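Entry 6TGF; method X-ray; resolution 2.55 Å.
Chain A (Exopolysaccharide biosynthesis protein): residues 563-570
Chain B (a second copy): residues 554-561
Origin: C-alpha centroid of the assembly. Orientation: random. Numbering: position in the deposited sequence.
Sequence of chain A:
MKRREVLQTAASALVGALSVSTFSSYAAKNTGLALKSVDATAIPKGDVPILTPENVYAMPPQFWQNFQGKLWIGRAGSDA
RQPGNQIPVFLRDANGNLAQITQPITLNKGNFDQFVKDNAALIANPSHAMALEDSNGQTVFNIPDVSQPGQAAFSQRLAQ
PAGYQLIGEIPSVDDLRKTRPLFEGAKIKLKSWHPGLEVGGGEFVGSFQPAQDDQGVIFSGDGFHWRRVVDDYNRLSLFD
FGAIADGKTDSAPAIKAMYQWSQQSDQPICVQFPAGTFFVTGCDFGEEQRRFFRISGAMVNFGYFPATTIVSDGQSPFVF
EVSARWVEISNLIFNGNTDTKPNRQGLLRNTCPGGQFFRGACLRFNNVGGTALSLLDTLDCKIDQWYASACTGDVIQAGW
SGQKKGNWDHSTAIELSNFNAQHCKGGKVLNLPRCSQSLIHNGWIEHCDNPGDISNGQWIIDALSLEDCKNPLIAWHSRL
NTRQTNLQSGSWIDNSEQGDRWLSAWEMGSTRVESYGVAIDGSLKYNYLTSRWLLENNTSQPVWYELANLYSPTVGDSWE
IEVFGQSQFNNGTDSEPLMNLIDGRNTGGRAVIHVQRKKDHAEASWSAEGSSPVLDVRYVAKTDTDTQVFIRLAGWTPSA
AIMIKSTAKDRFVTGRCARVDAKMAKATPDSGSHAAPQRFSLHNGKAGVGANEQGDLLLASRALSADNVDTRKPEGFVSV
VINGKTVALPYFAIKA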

# COMPACT_ATOMS: atom_id res chain seq x y z
N VAL A 563 0.82 -1.70 -44.26
CA VAL A 563 2.26 -1.32 -44.33
C VAL A 563 2.32 0.19 -44.60
O VAL A 563 2.36 0.57 -45.79
N PHE A 564 2.28 1.00 -43.54
CA PHE A 564 2.21 2.48 -43.62
C PHE A 564 3.62 3.06 -43.81
O PHE A 564 4.53 2.68 -43.06
N GLY A 565 3.75 3.97 -44.78
CA GLY A 565 5.04 4.52 -45.25
C GLY A 565 5.18 4.34 -46.75
O GLY A 565 4.40 3.55 -47.32
N GLN A 566 6.13 5.04 -47.37
CA GLN A 566 6.34 5.03 -48.84
C GLN A 566 7.76 4.56 -49.16
O GLN A 566 8.62 4.57 -48.25
N SER A 567 7.99 4.16 -50.42
CA SER A 567 9.33 4.01 -51.04
C SER A 567 9.75 5.37 -51.61
O SER A 567 8.85 6.16 -51.96
N GLN A 568 11.06 5.64 -51.69
CA GLN A 568 11.66 6.94 -52.09
C GLN A 568 11.57 7.93 -50.92
O GLN A 568 10.51 7.98 -50.26
N PHE A 569 12.64 8.69 -50.69
CA PHE A 569 12.71 9.80 -49.71
C PHE A 569 13.52 10.96 -50.30
O PHE A 569 14.08 11.76 -49.53
N ASN A 570 13.57 11.06 -51.64
CA ASN A 570 14.34 12.09 -52.38
C ASN A 570 13.43 13.30 -52.63
O ASN A 570 12.21 13.09 -52.82
N THR B 554 14.46 10.98 -38.11
CA THR B 554 15.19 10.21 -39.16
C THR B 554 14.75 10.67 -40.56
O THR B 554 13.55 10.94 -40.73
N VAL B 555 15.70 10.73 -41.50
CA VAL B 555 15.43 10.97 -42.95
C VAL B 555 14.52 9.85 -43.47
O VAL B 555 14.85 8.67 -43.22
N GLY B 556 13.42 10.21 -44.14
CA GLY B 556 12.46 9.27 -44.74
C GLY B 556 11.27 8.98 -43.84
O GLY B 556 10.39 8.20 -44.28
N ASP B 557 11.23 9.57 -42.64
CA ASP B 557 10.11 9.43 -41.67
C ASP B 557 8.83 9.99 -42.31
O ASP B 557 8.86 11.14 -42.77
N SER B 558 7.76 9.18 -42.35
CA SER B 558 6.45 9.52 -42.96
C SER B 558 5.42 9.86 -41.87
O SER B 558 5.36 9.13 -40.87
N TRP B 559 4.67 10.95 -42.08
CA TRP B 559 3.48 11.35 -41.28
C TRP B 559 2.25 11.36 -42.19
O TRP B 559 2.38 11.79 -43.35
N GLU B 560 1.10 10.91 -41.67
CA GLU B 560 -0.23 11.10 -42.30
C GLU B 560 -1.18 11.73 -41.28
O GLU B 560 -1.57 11.02 -40.33
N ILE B 561 -1.51 13.01 -41.46
CA ILE B 561 -2.50 13.76 -40.63
C ILE B 561 -3.87 13.61 -41.29
O ILE B 561 -4.09 14.22 -42.35

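The contact is small, 316 Å² summed over both sides, and no hydrogen bond crosses it; packing is carried mainly by two phenylalanines of chain A set against a turn and strand of chain B.

V563(A) is out of reach, so the contact begins at F564(A). Its CA-to-CB bond points toward chain B, and a t rotamer (chi1 176°, chi2 72°) drives the ring at the strand. The ring meets E560(B) edge-on, with CZ 3.4 Å from CB, and the same edge lies by the backbone of W559(B), CZ to C 4.1 Å. E560(B) presents its CB methylene to the ring; its chi1 and chi2 are both t, and both carboxylate oxygens are hydrogen-bonded elsewhere in the structure. W559(B) itself points away, in keeping with strand alternation, while its neighbours S558(B) and E560(B) point toward chain A.

G565(A) sits at phi 125°, psi 165°, where a CB would jam against the preceding carbonyl; its CA lies 4.2 Å from OG of S558(B), which takes the m rotamer. Q566(A) leaves the backbone sideways, but p then t torsions bring its end nearer: OE1 stops 4.0 Å from OG of S558(B), too far to bond, and is satisfied elsewhere.

S567(A) and Q568(A) make no contact, and the chain returns at F569(A). This residue points toward chain B in a p rotamer, placing CB 3.7 Å from CA of G556(B) and CD1 3.8 Å from CG1 of V555(B), an apolar pair. G556(B) belongs to a type II turn from T554(B) to D557(B); positive phi favours glycine, and an ideal CB would come 3.6 Å from CB of F569(A). D557(B) points away and braces the turn, its OD2 accepting from N of T554(B) at 2.8 Å. Beyond the contact, NE2 of Q568(A) donates to OD1 of N570(A) at 3.0 Å.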

# COMPACT_ATOMS: atom_id res chain seq x y z
CB VAL A 563 3.03 -2.13 -45.39
CG1 VAL A 563 4.51 -1.75 -45.44
CG2 VAL A 563 2.88 -3.63 -45.17
CB PHE A 564 1.54 3.07 -42.37
CG PHE A 564 1.53 4.57 -42.35
CD1 PHE A 564 0.69 5.29 -43.19
CD2 PHE A 564 2.37 5.27 -41.50
CE1 PHE A 564 0.69 6.68 -43.18
CE2 PHE A 564 2.37 6.66 -41.49
CZ PHE A 564 1.53 7.36 -42.32
CB GLN A 566 6.10 6.43 -49.42
CG GLN A 566 7.22 7.42 -49.14
CD GLN A 566 6.87 8.81 -49.62
OE1 GLN A 566 6.15 9.55 -48.96
NE2 GLN A 566 7.41 9.18 -50.77
CB SER A 567 9.34 2.93 -52.09
OG SER A 567 8.89 3.43 -53.34
CB GLN A 568 10.98 7.54 -53.32
CG GLN A 568 10.93 6.60 -54.52
CD GLN A 568 12.29 6.10 -54.92
OE1 GLN A 568 12.57 4.90 -54.88
NE2 GLN A 568 13.17 7.02 -55.28
CB PHE A 569 13.31 9.30 -48.39
CG PHE A 569 14.61 8.56 -48.53
CD1 PHE A 569 15.82 9.25 -48.55
CD2 PHE A 569 14.64 7.18 -48.65
CE1 PHE A 569 17.02 8.56 -48.69
CE2 PHE A 569 15.84 6.50 -48.78
CZ PHE A 569 17.03 7.19 -48.80
CB ASN A 570 14.93 11.54 -53.69
CG ASN A 570 13.92 10.83 -54.56
OD1 ASN A 570 13.44 9.76 -54.21
ND2 ASN A 570 13.60 11.42 -55.70
CB THR B 554 14.96 8.71 -39.01
OG1 THR B 554 15.02 8.38 -37.62
CG2 THR B 554 15.97 7.88 -39.77
CB VAL B 555 16.74 11.06 -43.77
CG1 VAL B 555 16.49 10.97 -45.27
CG2 VAL B 555 17.52 12.32 -43.44
CB ASP B 557 10.41 10.14 -40.35
CG ASP B 557 11.34 9.38 -39.42
OD1 ASP B 557 11.56 8.17 -39.67
OD2 ASP B 557 11.83 9.99 -38.46
CB SER B 558 5.95 8.40 -43.84
OG SER B 558 6.60 8.43 -45.11
CB TRP B 559 3.68 12.73 -40.64
CG TRP B 559 4.83 12.84 -39.68
CD1 TRP B 559 6.13 13.12 -39.98
CD2 TRP B 559 4.77 12.69 -38.25
NE1 TRP B 559 6.89 13.15 -38.85
CE2 TRP B 559 6.09 12.89 -37.77
CE3 TRP B 559 3.75 12.40 -37.34
CZ2 TRP B 559 6.40 12.80 -36.41
CZ3 TRP B 559 4.06 12.32 -36.00
CH2 TRP B 559 5.37 12.52 -35.54
CB GLU B 560 -0.79 9.77 -42.83
CG GLU B 560 -2.12 9.92 -43.55
CD GLU B 560 -2.71 8.62 -44.06
OE1 GLU B 560 -2.62 8.36 -45.27
OE2 GLU B 560 -3.28 7.86 -43.24
CB ILE B 561 -2.09 15.24 -40.48
CG1 ILE B 561 -0.76 15.39 -39.73
CG2 ILE B 561 -3.20 16.04 -39.81
CD1 ILE B 561 -0.10 16.73 -39.93